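Local coordinates for oligogalacturonate lyase (Yersinia enterocolitica subsp. enterocolitica, PDB 3PE7), which cleaves oligogalacturonates by beta-elimination, a cytoplasmic lyase reaction that probably relies on its bound manganese ion, at residues M1-F11 against F56-L65; D348-P356 against L366-P375. All coordinates share one frame; numbering follows the deposited sequence.

Contact 1 of 2, residues M1-F11 against F56-L65; sequences MAKGKQIPLTF and FDGPWNYYLL. With CA (calcium ion), chain C.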
loop_
_atom_site.group_PDB
_atom_site.type_symbol
_atom_site.label_atom_id
_atom_site.label_comp_id
_atom_site.label_asym_id
_atom_site.label_seq_id
_atom_site.Cartn_x
_atom_site.Cartn_y
_atom_site.Cartn_z
ATOM N N MET A 1 0.567 -0.726 28.561
ATOM C CA MET A 1 -0.125 -0.056 27.409
ATOM C C MET A 1 -1.571 -0.552 27.233
ATOM O O MET A 1 -1.954 -1.588 27.770
ATOM C CB MET A 1 0.680 -0.230 26.107
ATOM C CG MET A 1 1.994 0.566 26.062
ATOM S SD MET A 1 1.742 2.346 26.148
ATOM C CE MET A 1 1.052 2.706 24.520
ATOM N N ALA A 2 -2.361 0.217 26.483
ATOM C CA ALA A 2 -3.756 -0.082 26.152
ATOM C C ALA A 2 -4.258 1.039 25.246
ATOM O O ALA A 2 -3.578 2.050 25.065
ATOM C CB ALA A 2 -4.626 -0.151 27.419
ATOM N N LYS A 3 -5.438 0.843 24.667
ATOM C CA LYS A 3 -6.088 1.885 23.869
ATOM C C LYS A 3 -6.085 3.210 24.651
ATOM O O LYS A 3 -6.462 3.251 25.821
ATOM C CB LYS A 3 -7.517 1.449 23.509
ATOM C CG LYS A 3 -8.322 2.454 22.703
ATOM C CD LYS A 3 -9.797 2.057 22.650
ATOM C CE LYS A 3 -10.097 1.105 21.523
ATOM N NZ LYS A 3 -10.002 1.784 20.194
ATOM N N GLY A 4 -5.605 4.275 24.013
ATOM C CA GLY A 4 -5.585 5.602 24.626
ATOM C C GLY A 4 -4.311 5.967 25.372
ATOM O O GLY A 4 -4.086 7.141 25.684
ATOM N N LYS A 5 -3.471 4.979 25.661
ATOM C CA LYS A 5 -2.220 5.256 26.358
ATOM C C LYS A 5 -1.237 5.947 25.419
ATOM O O LYS A 5 -1.261 5.738 24.213
ATOM C CB LYS A 5 -1.610 3.979 26.944
ATOM C CG LYS A 5 -2.478 3.272 27.995
ATOM C CD LYS A 5 -3.096 4.242 28.989
ATOM C CE LYS A 5 -3.791 3.500 30.126
ATOM N NZ LYS A 5 -2.759 3.028 31.091
ATOM N N GLN A 6 -0.379 6.772 26.005
ATOM C CA GLN A 6 0.585 7.554 25.244
ATOM C C GLN A 6 1.978 7.112 25.611
ATOM O O GLN A 6 2.250 6.780 26.771
ATOM C CB GLN A 6 0.412 9.047 25.537
ATOM C CG GLN A 6 -0.920 9.612 25.057
ATOM C CD GLN A 6 -1.153 11.062 25.479
ATOM O OE1 GLN A 6 -0.250 11.907 25.430
ATOM N NE2 GLN A 6 -2.382 11.362 25.861
ATOM N N ILE A 7 2.860 7.091 24.619
ATOM C CA ILE A 7 4.277 6.824 24.859
ATOM C C ILE A 7 5.118 7.840 24.112
ATOM O O ILE A 7 4.824 8.152 22.957
ATOM C CB ILE A 7 4.720 5.407 24.437
ATOM C CG1 ILE A 7 4.180 5.049 23.059
ATOM C CG2 ILE A 7 4.294 4.398 25.479
ATOM C CD1 ILE A 7 4.892 3.891 22.440
ATOM N N PRO A 8 6.157 8.374 24.780
ATOM C CA PRO A 8 7.052 9.315 24.109
ATOM C C PRO A 8 8.105 8.586 23.283
ATOM O O PRO A 8 8.690 7.596 23.738
ATOM C CB PRO A 8 7.703 10.069 25.269
ATOM C CG PRO A 8 7.689 9.095 26.417
ATOM C CD PRO A 8 6.451 8.239 26.222
ATOM N N LEU A 9 8.339 9.062 22.067
ATOM C CA LEU A 9 9.359 8.442 21.239
ATOM C C LEU A 9 10.525 9.384 21.041
ATOM O O LEU A 9 10.334 10.596 20.954
ATOM C CB LEU A 9 8.781 8.040 19.888
ATOM C CG LEU A 9 7.591 7.081 19.914
ATOM C CD1 LEU A 9 7.203 6.782 18.487
ATOM C CD2 LEU A 9 7.929 5.807 20.659
ATOM N N THR A 10 11.716 8.813 20.935
ATOM C CA THR A 10 12.897 9.572 20.551
ATOM C C THR A 10 13.071 9.526 19.037
ATOM O O THR A 10 12.880 8.475 18.424
ATOM C CB THR A 10 14.153 8.986 21.233
ATOM O OG1 THR A 10 14.007 9.041 22.652
ATOM C CG2 THR A 10 15.387 9.748 20.842
ATOM N N PHE A 11 13.384 10.669 18.430
ATOM C CA PHE A 11 13.612 10.758 16.993
ATOM C C PHE A 11 15.117 10.883 16.816
ATOM O O PHE A 11 15.733 11.853 17.308
ATOM C CB PHE A 11 12.943 12.007 16.402
ATOM C CG PHE A 11 11.438 11.922 16.257
ATOM C CD1 PHE A 11 10.752 12.965 15.636
ATOM C CD2 PHE A 11 10.716 10.808 16.705
ATOM C CE1 PHE A 11 9.369 12.939 15.483
ATOM C CE2 PHE A 11 9.337 10.751 16.565
ATOM C CZ PHE A 11 8.640 11.817 15.939
ATOM N N PHE A 56 4.304 -2.301 20.880
ATOM C CA PHE A 56 4.611 -1.918 22.265
ATOM C C PHE A 56 3.782 -2.680 23.303
ATOM O O PHE A 56 4.314 -3.068 24.354
ATOM C CB PHE A 56 4.373 -0.413 22.469
ATOM C CG PHE A 56 5.207 0.460 21.558
ATOM C CD1 PHE A 56 6.506 0.801 21.905
ATOM C CD2 PHE A 56 4.676 0.930 20.354
ATOM C CE1 PHE A 56 7.288 1.608 21.065
ATOM C CE2 PHE A 56 5.443 1.746 19.502
ATOM C CZ PHE A 56 6.745 2.083 19.861
ATOM N N ASP A 57 2.494 -2.888 23.007
ATOM C CA ASP A 57 1.542 -3.527 23.940
ATOM C C ASP A 57 1.659 -5.065 23.917
ATOM O O ASP A 57 1.059 -5.771 24.762
ATOM C CB ASP A 57 0.115 -3.109 23.568
ATOM C CG ASP A 57 -0.886 -3.245 24.731
ATOM O OD1 ASP A 57 -0.471 -3.278 25.909
ATOM O OD2 ASP A 57 -2.100 -3.295 24.438
ATOM N N GLY A 58 2.426 -5.588 22.957
ATOM C CA GLY A 58 2.594 -7.051 22.807
ATOM C C GLY A 58 2.312 -7.492 21.382
ATOM O O GLY A 58 3.247 -7.844 20.648
ATOM N N PRO A 59 1.031 -7.436 20.972
ATOM C CA PRO A 59 0.755 -7.702 19.563
ATOM C C PRO A 59 1.014 -6.452 18.728
ATOM O O PRO A 59 1.498 -5.462 19.248
ATOM C CB PRO A 59 -0.728 -8.055 19.536
ATOM C CG PRO A 59 -1.311 -7.439 20.764
ATOM C CD PRO A 59 -0.186 -7.089 21.734
ATOM N N TRP A 60 0.748 -6.535 17.431
ATOM C CA TRP A 60 0.871 -5.361 16.552
ATOM C C TRP A 60 -0.461 -4.627 16.501
ATOM O O TRP A 60 -1.488 -5.205 16.120
ATOM C CB TRP A 60 1.293 -5.803 15.146
ATOM C CG TRP A 60 2.620 -6.548 15.092
ATOM C CD1 TRP A 60 3.405 -6.944 16.158
ATOM C CD2 TRP A 60 3.296 -6.995 13.917
ATOM N NE1 TRP A 60 4.535 -7.597 15.693
ATOM C CE2 TRP A 60 4.479 -7.656 14.326
ATOM C CE3 TRP A 60 3.020 -6.906 12.547
ATOM C CZ2 TRP A 60 5.381 -8.221 13.408
ATOM C CZ3 TRP A 60 3.896 -7.477 11.647
ATOM C CH2 TRP A 60 5.061 -8.135 12.076
ATOM N N ASN A 61 -0.434 -3.350 16.884
ATOM C CA ASN A 61 -1.636 -2.513 16.930
ATOM C C ASN A 61 -1.387 -1.178 16.239
ATOM O O ASN A 61 -0.246 -0.848 15.911
ATOM C CB ASN A 61 -2.013 -2.222 18.377
ATOM C CG ASN A 61 -2.406 -3.480 19.147
ATOM O OD1 ASN A 61 -3.406 -4.150 18.820
ATOM N ND2 ASN A 61 -1.659 -3.778 20.178
ATOM N N TYR A 62 -2.463 -0.418 15.995
ATOM C CA TYR A 62 -2.292 0.925 15.429
ATOM C C TYR A 62 -1.968 1.990 16.459
ATOM O O TYR A 62 -2.478 1.953 17.587
ATOM C CB TYR A 62 -3.549 1.346 14.650
ATOM C CG TYR A 62 -3.672 0.678 13.310
ATOM C CD1 TYR A 62 -2.920 1.129 12.220
ATOM C CD2 TYR A 62 -4.543 -0.394 13.120
ATOM C CE1 TYR A 62 -3.034 0.523 10.963
ATOM C CE2 TYR A 62 -4.660 -0.998 11.881
ATOM C CZ TYR A 62 -3.922 -0.532 10.818
ATOM O OH TYR A 62 -4.045 -1.166 9.612
ATOM N N TYR A 63 -1.132 2.949 16.038
ATOM C CA TYR A 63 -0.747 4.109 16.826
ATOM C C TYR A 63 -0.845 5.357 15.975
ATOM O O TYR A 63 -0.712 5.277 14.760
ATOM C CB TYR A 63 0.699 3.964 17.325
ATOM C CG TYR A 63 0.848 2.867 18.334
ATOM C CD1 TYR A 63 0.901 3.149 19.700
ATOM C CD2 TYR A 63 0.919 1.534 17.929
ATOM C CE1 TYR A 63 0.996 2.113 20.646
ATOM C CE2 TYR A 63 1.008 0.500 18.860
ATOM C CZ TYR A 63 1.061 0.803 20.214
ATOM O OH TYR A 63 1.152 -0.221 21.131
ATOM N N LEU A 64 -1.106 6.505 16.609
ATOM C CA LEU A 64 -0.994 7.782 15.912
ATOM C C LEU A 64 0.147 8.559 16.534
ATOM O O LEU A 64 0.138 8.856 17.743
ATOM C CB LEU A 64 -2.310 8.586 16.000
ATOM C CG LEU A 64 -2.394 9.801 15.077
ATOM C CD1 LEU A 64 -2.586 9.371 13.621
ATOM C CD2 LEU A 64 -3.553 10.703 15.495
ATOM N N LEU A 65 1.136 8.894 15.715
ATOM C CA LEU A 65 2.325 9.594 16.182
ATOM C C LEU A 65 2.187 11.091 15.887
ATOM O O LEU A 65 1.976 11.484 14.725
ATOM C CB LEU A 65 3.583 9.033 15.489
ATOM C CG LEU A 65 4.936 9.715 15.700
ATOM C CD1 LEU A 65 5.309 9.855 17.174
ATOM C CD2 LEU A 65 6.032 8.963 14.930
HETATM CA CA CA C . -1.734 -3.876 27.869
HETATM O O HOH W 1 0.199 -3.680 29.298
HETATM O O HOH W 2 -3.615 -4.095 26.404
HETATM O O HOH W 3 -3.302 -3.246 29.574
#

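Contact 2 of 2, residues D348-P356 against L366-P375; sequences DRQVTHPHP and LFTSDVHGKP. With MN (manganese (II) ion), chain B; ACT (acetate ion), chain E.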
loop_
_atom_site.group_PDB
_atom_site.type_symbol
_atom_site.label_atom_id
_atom_site.label_comp_id
_atom_site.label_asym_id
_atom_site.label_seq_id
_atom_site.Cartn_x
_atom_site.Cartn_y
_atom_site.Cartn_z
ATOM N N ASP A 348 5.188 -12.453 9.058
ATOM C CA ASP A 348 4.695 -11.441 8.147
ATOM C C ASP A 348 5.692 -11.101 7.038
ATOM O O ASP A 348 6.809 -10.623 7.296
ATOM C CB ASP A 348 4.292 -10.184 8.914
ATOM C CG ASP A 348 3.429 -9.284 8.086
ATOM O OD1 ASP A 348 3.987 -8.672 7.145
ATOM O OD2 ASP A 348 2.211 -9.198 8.359
ATOM N N ARG A 349 5.260 -11.322 5.802
ATOM C CA ARG A 349 6.130 -11.171 4.643
ATOM C C ARG A 349 6.133 -9.754 4.084
ATOM O O ARG A 349 6.797 -9.511 3.079
ATOM C CB ARG A 349 5.712 -12.133 3.516
ATOM C CG ARG A 349 5.408 -13.575 3.937
ATOM C CD ARG A 349 6.559 -14.193 4.635
ATOM N NE ARG A 349 6.387 -15.623 4.892
ATOM C CZ ARG A 349 7.087 -16.582 4.292
ATOM N NH1 ARG A 349 8.012 -16.275 3.384
ATOM N NH2 ARG A 349 6.868 -17.853 4.613
ATOM N N GLN A 350 5.399 -8.833 4.708
ATOM C CA GLN A 350 5.379 -7.436 4.247
ATOM C C GLN A 350 6.079 -6.498 5.206
ATOM O O GLN A 350 6.396 -5.359 4.847
ATOM C CB GLN A 350 3.926 -6.944 4.049
ATOM C CG GLN A 350 3.181 -7.569 2.855
ATOM C CD GLN A 350 3.750 -7.173 1.514
ATOM O OE1 GLN A 350 4.028 -5.983 1.255
ATOM N NE2 GLN A 350 3.921 -8.165 0.626
ATOM N N VAL A 351 6.311 -6.967 6.433
ATOM C CA VAL A 351 6.720 -6.058 7.513
ATOM C C VAL A 351 8.056 -5.319 7.243
ATOM O O VAL A 351 8.205 -4.154 7.621
ATOM C CB VAL A 351 6.698 -6.777 8.868
ATOM C CG1 VAL A 351 7.841 -7.792 8.991
ATOM C CG2 VAL A 351 6.732 -5.781 10.011
ATOM N N THR A 352 8.999 -5.980 6.559
ATOM C CA THR A 352 10.271 -5.327 6.245
ATOM C C THR A 352 10.275 -4.638 4.886
ATOM O O THR A 352 11.307 -4.108 4.487
ATOM C CB THR A 352 11.464 -6.320 6.292
ATOM O OG1 THR A 352 11.136 -7.491 5.542
ATOM C CG2 THR A 352 11.783 -6.713 7.752
ATOM N N HIS A 353 9.132 -4.634 4.181
ATOM C CA HIS A 353 9.040 -3.892 2.909
ATOM C C HIS A 353 9.144 -2.385 3.165
ATOM O O HIS A 353 8.411 -1.858 3.986
ATOM C CB HIS A 353 7.737 -4.223 2.186
ATOM C CG HIS A 353 7.730 -5.578 1.561
ATOM N ND1 HIS A 353 6.858 -5.928 0.549
ATOM C CD2 HIS A 353 8.498 -6.670 1.796
ATOM C CE1 HIS A 353 7.096 -7.176 0.187
ATOM N NE2 HIS A 353 8.090 -7.646 0.922
ATOM N N PRO A 354 10.061 -1.693 2.464
ATOM C CA PRO A 354 10.161 -0.246 2.726
ATOM C C PRO A 354 8.869 0.518 2.423
ATOM O O PRO A 354 8.502 1.416 3.183
ATOM C CB PRO A 354 11.311 0.204 1.817
ATOM C CG PRO A 354 12.195 -1.065 1.707
ATOM C CD PRO A 354 11.201 -2.201 1.667
ATOM N N HIS A 355 8.180 0.153 1.337
ATOM C CA HIS A 355 6.874 0.745 0.993
ATOM C C HIS A 355 6.916 2.292 0.986
ATOM O O HIS A 355 6.100 2.941 1.661
ATOM C CB HIS A 355 5.781 0.229 1.971
ATOM C CG HIS A 355 5.362 -1.187 1.708
ATOM N ND1 HIS A 355 4.731 -1.963 2.653
ATOM C CD2 HIS A 355 5.484 -1.966 0.608
ATOM C CE1 HIS A 355 4.474 -3.158 2.151
ATOM N NE2 HIS A 355 4.923 -3.189 0.911
ATOM N N PRO A 356 7.848 2.871 0.207
ATOM C CA PRO A 356 8.017 4.323 0.329
ATOM C C PRO A 356 6.826 5.123 -0.215
ATOM O O PRO A 356 6.156 4.690 -1.162
ATOM C CB PRO A 356 9.255 4.606 -0.533
ATOM C CG PRO A 356 9.275 3.501 -1.548
ATOM C CD PRO A 356 8.794 2.282 -0.769
ATOM N N LEU A 366 8.779 8.493 3.503
ATOM C CA LEU A 366 8.560 7.628 4.676
ATOM C C LEU A 366 8.726 6.183 4.264
ATOM O O LEU A 366 8.160 5.757 3.250
ATOM C CB LEU A 366 7.144 7.824 5.236
ATOM C CG LEU A 366 6.740 6.871 6.385
ATOM C CD1 LEU A 366 7.446 7.264 7.668
ATOM C CD2 LEU A 366 5.198 6.845 6.592
ATOM N N PHE A 367 9.471 5.418 5.051
ATOM C CA PHE A 367 9.662 3.994 4.732
ATOM C C PHE A 367 9.953 3.179 5.977
ATOM O O PHE A 367 10.355 3.733 7.005
ATOM C CB PHE A 367 10.784 3.805 3.685
ATOM C CG PHE A 367 12.143 4.261 4.141
ATOM C CD1 PHE A 367 13.065 3.326 4.608
ATOM C CD2 PHE A 367 12.518 5.614 4.089
ATOM C CE1 PHE A 367 14.345 3.732 5.022
ATOM C CE2 PHE A 367 13.799 6.027 4.507
ATOM C CZ PHE A 367 14.709 5.084 4.965
ATOM N N THR A 368 9.744 1.867 5.879
ATOM C CA THR A 368 10.191 0.912 6.925
ATOM C C THR A 368 11.549 0.281 6.570
ATOM O O THR A 368 11.833 -0.007 5.408
ATOM C CB THR A 368 9.173 -0.253 7.107
ATOM O OG1 THR A 368 7.857 0.249 7.308
ATOM C CG2 THR A 368 9.528 -1.131 8.299
ATOM N N SER A 369 12.362 0.036 7.594
ATOM C CA SER A 369 13.529 -0.837 7.442
ATOM C C SER A 369 13.857 -1.466 8.788
ATOM O O SER A 369 13.551 -0.897 9.827
ATOM C CB SER A 369 14.732 -0.032 6.961
ATOM O OG SER A 369 15.859 -0.892 6.831
ATOM N N ASP A 370 14.477 -2.656 8.740
ATOM C CA ASP A 370 15.028 -3.295 9.929
ATOM C C ASP A 370 16.546 -3.165 10.035
ATOM O O ASP A 370 17.180 -3.941 10.754
ATOM C CB ASP A 370 14.627 -4.783 9.969
ATOM C CG ASP A 370 15.298 -5.606 8.883
ATOM O OD1 ASP A 370 15.290 -6.847 9.017
ATOM O OD2 ASP A 370 15.815 -5.032 7.905
ATOM N N VAL A 371 17.127 -2.197 9.318
ATOM C CA VAL A 371 18.574 -1.967 9.325
ATOM C C VAL A 371 19.196 -1.902 10.732
ATOM O O VAL A 371 20.329 -2.358 10.922
ATOM C CB VAL A 371 18.958 -0.699 8.489
ATOM C CG1 VAL A 371 18.272 0.562 9.026
ATOM C CG2 VAL A 371 20.484 -0.517 8.400
ATOM N N HIS A 372 18.457 -1.370 11.702
ATOM C CA HIS A 372 19.003 -1.181 13.047
ATOM C C HIS A 372 18.521 -2.190 14.084
ATOM O O HIS A 372 18.757 -2.009 15.289
ATOM C CB HIS A 372 18.746 0.257 13.508
ATOM C CG HIS A 372 19.334 1.281 12.591
ATOM N ND1 HIS A 372 18.615 2.363 12.125
ATOM C CD2 HIS A 372 20.560 1.366 12.022
ATOM C CE1 HIS A 372 19.381 3.082 11.323
ATOM N NE2 HIS A 372 20.566 2.497 11.241
ATOM N N GLY A 373 17.847 -3.239 13.618
ATOM C CA GLY A 373 17.400 -4.310 14.506
ATOM C C GLY A 373 16.058 -4.854 14.062
ATOM O O GLY A 373 15.977 -5.678 13.157
ATOM N N LYS A 374 14.997 -4.371 14.684
ATOM C CA LYS A 374 13.658 -4.749 14.257
ATOM C C LYS A 374 13.170 -3.686 13.270
ATOM O O LYS A 374 13.769 -2.612 13.181
ATOM C CB LYS A 374 12.738 -4.861 15.471
ATOM C CG LYS A 374 13.162 -5.987 16.434
ATOM C CD LYS A 374 12.350 -5.914 17.700
ATOM C CE LYS A 374 12.729 -7.010 18.674
ATOM N NZ LYS A 374 11.937 -6.812 19.927
ATOM N N PRO A 375 12.077 -3.976 12.547
ATOM C CA PRO A 375 11.454 -2.954 11.700
ATOM C C PRO A 375 11.210 -1.629 12.442
ATOM O O PRO A 375 10.755 -1.622 13.594
ATOM C CB PRO A 375 10.124 -3.591 11.314
ATOM C CG PRO A 375 10.445 -5.073 11.299
ATOM C CD PRO A 375 11.356 -5.263 12.477
HETATM MN MN MN B . 5.136 -4.940 -0.244
HETATM C C ACT E . 3.583 -5.791 -2.008
HETATM O O ACT E . 4.654 -6.465 -1.789
HETATM O OXT ACT E . 3.392 -4.682 -1.378
HETATM C CH3 ACT E . 2.561 -6.298 -2.969
HETATM O O HOH W 4 6.868 -2.173 6.156
#

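Contact 1 of 2, residues M1-F11 against F56-L65
M1 and D57 bring the two backbones to within 5.2 Å (CA to CA), but by L9 and L65 the chains have parted, because strand 71-74 runs between strand 6-8 and strand 61-66. At the close end a calcium ion joins them: M1 O binds it at 2.3 Å and D57 OD1 at 2.4 Å, with three waters also ligating the metal. One of these waters donates a bond to D57 OD2, which Q74 also grips, so D57 OD2 has two partners while OD1 binds the metal. With CG anti to the backbone N (chi1 -158°), D57 reaches back toward the N-terminal residue.

Beyond the calcium the contact is apolar. I7 lowers CD1 onto one face of the F56 ring, 3.3 Å from its centroid and only 3° off the normal, a nearly vertical CH-pi contact. It gets there with CG1 wedged between the backbone N and the carbonyl carbon (chi1 46°). L9 straddles two partners, CD2 approaching F56 CZ and CD1 meeting L65 CD1 at 3.8 Å, while F11 brings CZ to L65 CD2 from the opposite direction. M1 CE comes to the edge of the Y63 ring, 3.9 Å from Y63 CE1.

The N terminus thus adds an outermost strand to one blade of the seven-bladed beta-propeller, with calcium binding the carbonyl of the chain's first residue, M1, ahead of that strand.

Contact 2 of 2, residues D348-P356 against L366-P375
The imidazoles of H353 and H355, flanking P354, which pairs with T368, reach a manganese ion. Q350 CA lies over the centre of one face of the H353 ring, 4.0 Å above it, while H355 NE2 and an acetate oxygen lie at that ring's edge, in its plane. H355 has H353 CB against one face, toward the rim, and Q350 OE1 at its edge; its ring also meets H287 edge-to-face. H353 ND1, H355 NE2 and Q350 OE1 bind the metal at 2.1 Å each, H287 adds a further ligand, and both oxygens of an acetate, probably from the crystallisation liquor, complete the set. Q350, bent at chi2 (-67°), also donates from NE2 to acetate O, so its amide is pinned at both ends.

The metal-binding loop leads into strand 357-358 of the propeller blade that also contains strand 364-369, and it packs against the latter as it arrives. T368 N donates to P354 O at 3.0 Å (N-H...O 160°). In return P354 CA approaches T368 O, a buried oxygen with no hydrogen-bond partner in the model, at 3.2 Å, and P356 CA makes a similar C-H...O contact to L366 O. A water lies in hydrogen-bonding reach of V351 O, H353 O and T368 OG1, with more acceptors nearby than its protons can serve; R35 N bonds to the same hydroxyl. The V351 and P375 side chains cross at about a right angle, V351 CG2 4.0 Å from P375 CG, and T352 CG2 rests against D370 OD1, whose hydrogen bond goes to S341.

Contact 1 closes along the chain before contact 2 opens, and their centres lie about 18 Å apart, yet they touch through one side chain. W60, in the loop ahead of strand 61-66, sets CH2 3.5 Å from V351 CG2 and 3.8 Å from D348 CB, packing against the loop that carries three manganese ligands. Its NE1 is hydrogen-bonded to E346, just upstream of 348-356. The calcium of contact 1 and the manganese are 29.0 Å apart (ion to ion) and probably differ in role: contact 1 is centred about 22 Å from the centre of the chain, consistent with a structural calcium, against about 13 Å for contact 2, where manganese probably marks the active site.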